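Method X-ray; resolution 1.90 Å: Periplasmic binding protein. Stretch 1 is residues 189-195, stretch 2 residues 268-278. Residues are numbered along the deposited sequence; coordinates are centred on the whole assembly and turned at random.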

# COMPACT_ATOMS: atom_id res chain seq x y z
N SER A 189 11.41 6.61 -1.63
CA SER A 189 10.60 6.61 -0.40
C SER A 189 9.64 5.45 -0.46
O SER A 189 9.12 5.15 -1.54
N PHE A 190 9.37 4.80 0.67
CA PHE A 190 8.38 3.73 0.62
C PHE A 190 6.95 4.25 0.38
O PHE A 190 6.06 3.47 0.03
N HIS A 191 6.75 5.55 0.52
CA HIS A 191 5.46 6.18 0.20
C HIS A 191 5.22 6.43 -1.29
O HIS A 191 4.07 6.54 -1.70
N SER A 192 6.29 6.52 -2.08
CA SER A 192 6.19 6.80 -3.52
C SER A 192 6.64 5.66 -4.44
O SER A 192 6.55 5.78 -5.67
N GLU A 193 7.08 4.55 -3.86
CA GLU A 193 7.60 3.40 -4.62
C GLU A 193 6.79 2.97 -5.87
O GLU A 193 7.41 2.73 -6.91
N PRO A 194 5.44 2.87 -5.78
CA PRO A 194 4.71 2.39 -6.95
C PRO A 194 4.70 3.39 -8.10
O PRO A 194 4.51 2.99 -9.25
N LEU A 195 4.92 4.66 -7.80
CA LEU A 195 5.04 5.68 -8.85
C LEU A 195 6.29 5.43 -9.69
O LEU A 195 6.27 5.55 -10.92
N TRP A 268 -4.92 2.52 -2.94
CA TRP A 268 -4.23 1.84 -4.03
C TRP A 268 -2.72 2.10 -4.07
O TRP A 268 -2.01 1.32 -4.69
N THR A 269 -2.23 3.17 -3.44
CA THR A 269 -0.79 3.50 -3.56
C THR A 269 -0.01 3.81 -2.28
O THR A 269 1.21 3.67 -2.28
N ASP A 270 -0.68 4.21 -1.19
CA ASP A 270 0.02 4.75 -0.02
C ASP A 270 -0.94 4.91 1.18
O ASP A 270 -2.15 4.90 1.01
N ARG A 271 -0.40 5.05 2.39
CA ARG A 271 -1.19 5.40 3.57
C ARG A 271 -2.28 4.35 3.83
O ARG A 271 -3.45 4.69 4.02
N PRO A 272 -1.90 3.06 3.88
CA PRO A 272 -0.55 2.51 3.89
C PRO A 272 -0.00 2.03 2.54
O PRO A 272 -0.77 1.71 1.63
N PRO A 273 1.33 1.93 2.45
CA PRO A 273 1.94 1.06 1.45
C PRO A 273 1.40 -0.34 1.68
O PRO A 273 1.28 -0.76 2.83
N SER A 274 1.01 -1.04 0.62
CA SER A 274 0.47 -2.38 0.77
C SER A 274 0.46 -3.14 -0.55
O SER A 274 0.77 -2.58 -1.61
N PHE A 275 0.07 -4.41 -0.46
CA PHE A 275 -0.13 -5.27 -1.62
C PHE A 275 -1.08 -4.67 -2.68
O PHE A 275 -1.06 -5.10 -3.83
N MSE A 276 -1.91 -3.70 -2.30
CA MSE A 276 -2.79 -3.03 -3.27
C MSE A 276 -2.00 -2.44 -4.43
O MSE A 276 -2.55 -2.22 -5.52
N ARG A 277 -0.72 -2.18 -4.20
CA ARG A 277 0.18 -1.65 -5.23
C ARG A 277 0.34 -2.57 -6.44
O ARG A 277 0.66 -2.10 -7.54
N ILE A 278 0.11 -3.86 -6.24
CA ILE A 278 0.03 -4.81 -7.35
C ILE A 278 -0.91 -4.29 -8.45
O ILE A 278 -0.60 -4.38 -9.63

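Packing of residues 268-278 against residues 189-195, which together bury 414 Å². Trp268 (m) lies out of reach. Thr269 (p) points toward stretch 1 and sets its CB 4.1 Å from Pro194 CG; its carbonyl and that of His191, both acceptors, are joined by water 1, which donates to His191 O (2.6 Å) and Thr269 O (3.1 Å). Asp270 (t) also points in, and its OD1 accepts from His191 ND1 at 2.7 Å, nearly straight and at the edge of the imidazole, whose chi1 is m. Arg271 (m) leaves sideways, but its end returns to lay the guanidinium flat on the His191 ring, centres 3.6 Å apart and planes at 8°; a salt bridge from Arg271 NE to Asp270 OD2 (2.9 Å) ties the two partners of His191 together. Pro272, after a cis peptide bond, points away, whereas Pro273 points toward stretch 1 and brings CG to 3.8 Å from CD1 of Phe190 (p). Ser274 OG caps the following turn by accepting from Met276 N (3.1 Å). Arg277 (m, then extended) reaches across: NH1 and NH2 both donate to Phe190 O (2.9 and 2.7 Å), while NE and NH2 hold Thr269 O (2.9 and 2.8 Å). Pro194 CD covers one guanidinium face, 3.4 Å from Arg277 CZ. Glu193 OE1 forms a long, out-of-plane salt bridge to Arg277 NH1 (3.7 Å).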

# COMPACT_ATOMS: atom_id res chain seq x y z
CB SER A 189 9.80 7.91 -0.31
OG SER A 189 8.76 7.83 0.67
CB PHE A 190 8.49 2.71 1.78
CG PHE A 190 8.27 3.25 3.17
CD1 PHE A 190 7.04 3.75 3.57
CD2 PHE A 190 9.28 3.13 4.12
CE1 PHE A 190 6.84 4.19 4.88
CE2 PHE A 190 9.08 3.57 5.43
CZ PHE A 190 7.86 4.10 5.80
CB HIS A 191 5.33 7.48 0.98
CG HIS A 191 5.20 7.29 2.45
ND1 HIS A 191 4.12 6.65 3.03
CD2 HIS A 191 6.02 7.64 3.47
CE1 HIS A 191 4.28 6.62 4.34
NE2 HIS A 191 5.42 7.22 4.64
CB SER A 192 7.00 8.05 -3.87
OG SER A 192 8.37 7.85 -3.63
CB GLU A 193 7.78 2.19 -3.68
CG GLU A 193 8.46 0.99 -4.31
CD GLU A 193 7.49 -0.07 -4.83
OE1 GLU A 193 6.26 0.04 -4.60
OE2 GLU A 193 7.96 -1.04 -5.47
CB PRO A 194 3.29 2.18 -6.42
CG PRO A 194 3.19 3.04 -5.21
CD PRO A 194 4.56 3.03 -4.61
CB LEU A 195 5.06 7.08 -8.24
CG LEU A 195 3.76 7.47 -7.52
CD1 LEU A 195 4.01 8.52 -6.45
CD2 LEU A 195 2.76 8.00 -8.53
CB TRP A 268 -4.85 2.21 -5.40
CG TRP A 268 -6.16 1.53 -5.69
CD1 TRP A 268 -7.01 0.95 -4.79
CD2 TRP A 268 -6.78 1.38 -6.97
NE1 TRP A 268 -8.10 0.44 -5.43
CE2 TRP A 268 -7.99 0.70 -6.77
CE3 TRP A 268 -6.43 1.77 -8.27
CZ2 TRP A 268 -8.86 0.38 -7.82
CZ3 TRP A 268 -7.29 1.45 -9.31
CH2 TRP A 268 -8.49 0.77 -9.07
CB THR A 269 -0.56 4.66 -4.58
OG1 THR A 269 -0.93 5.91 -4.01
CG2 THR A 269 -1.34 4.43 -5.85
CB ASP A 270 0.62 6.11 -0.40
CG ASP A 270 1.64 6.62 0.59
OD1 ASP A 270 2.17 5.82 1.40
OD2 ASP A 270 1.93 7.83 0.55
CB ARG A 271 -1.83 6.80 3.40
CG ARG A 271 -0.89 7.88 2.89
CD ARG A 271 0.30 8.14 3.82
NE ARG A 271 1.32 8.96 3.17
CZ ARG A 271 2.39 9.48 3.78
NH1 ARG A 271 2.59 9.32 5.08
NH2 ARG A 271 3.26 10.19 3.08
CB PRO A 272 -0.72 1.28 4.77
CG PRO A 272 -2.08 0.78 4.39
CD PRO A 272 -2.91 2.01 4.11
CB PRO A 273 3.44 1.11 1.78
CG PRO A 273 3.62 2.20 2.75
CD PRO A 273 2.31 2.46 3.41
CB SER A 274 -0.96 -2.34 1.33
OG SER A 274 -1.90 -2.03 0.30
CB PHE A 275 -0.69 -6.61 -1.16
CG PHE A 275 -2.13 -6.54 -0.78
CD1 PHE A 275 -2.51 -6.20 0.49
CD2 PHE A 275 -3.11 -6.78 -1.74
CE1 PHE A 275 -3.86 -6.10 0.82
CE2 PHE A 275 -4.45 -6.68 -1.42
CZ PHE A 275 -4.83 -6.35 -0.13
CB MSE A 276 -3.58 -1.89 -2.63
CG MSE A 276 -4.57 -2.32 -1.56
SE MSE A 276 -6.02 -3.46 -2.26
CE MSE A 276 -6.94 -2.15 -3.41
CB ARG A 277 1.55 -1.34 -4.64
CG ARG A 277 1.52 -0.14 -3.72
CD ARG A 277 2.75 -0.04 -2.83
NE ARG A 277 2.77 1.28 -2.22
CZ ARG A 277 3.79 1.82 -1.56
NH1 ARG A 277 4.93 1.15 -1.36
NH2 ARG A 277 3.66 3.06 -1.09
CB ILE A 278 -0.44 -6.19 -6.83
CG1 ILE A 278 0.67 -6.82 -5.99
CG2 ILE A 278 -0.82 -7.11 -7.98
CD1 ILE A 278 0.17 -7.83 -4.98
O HOH W 1 2.51 6.04 -3.77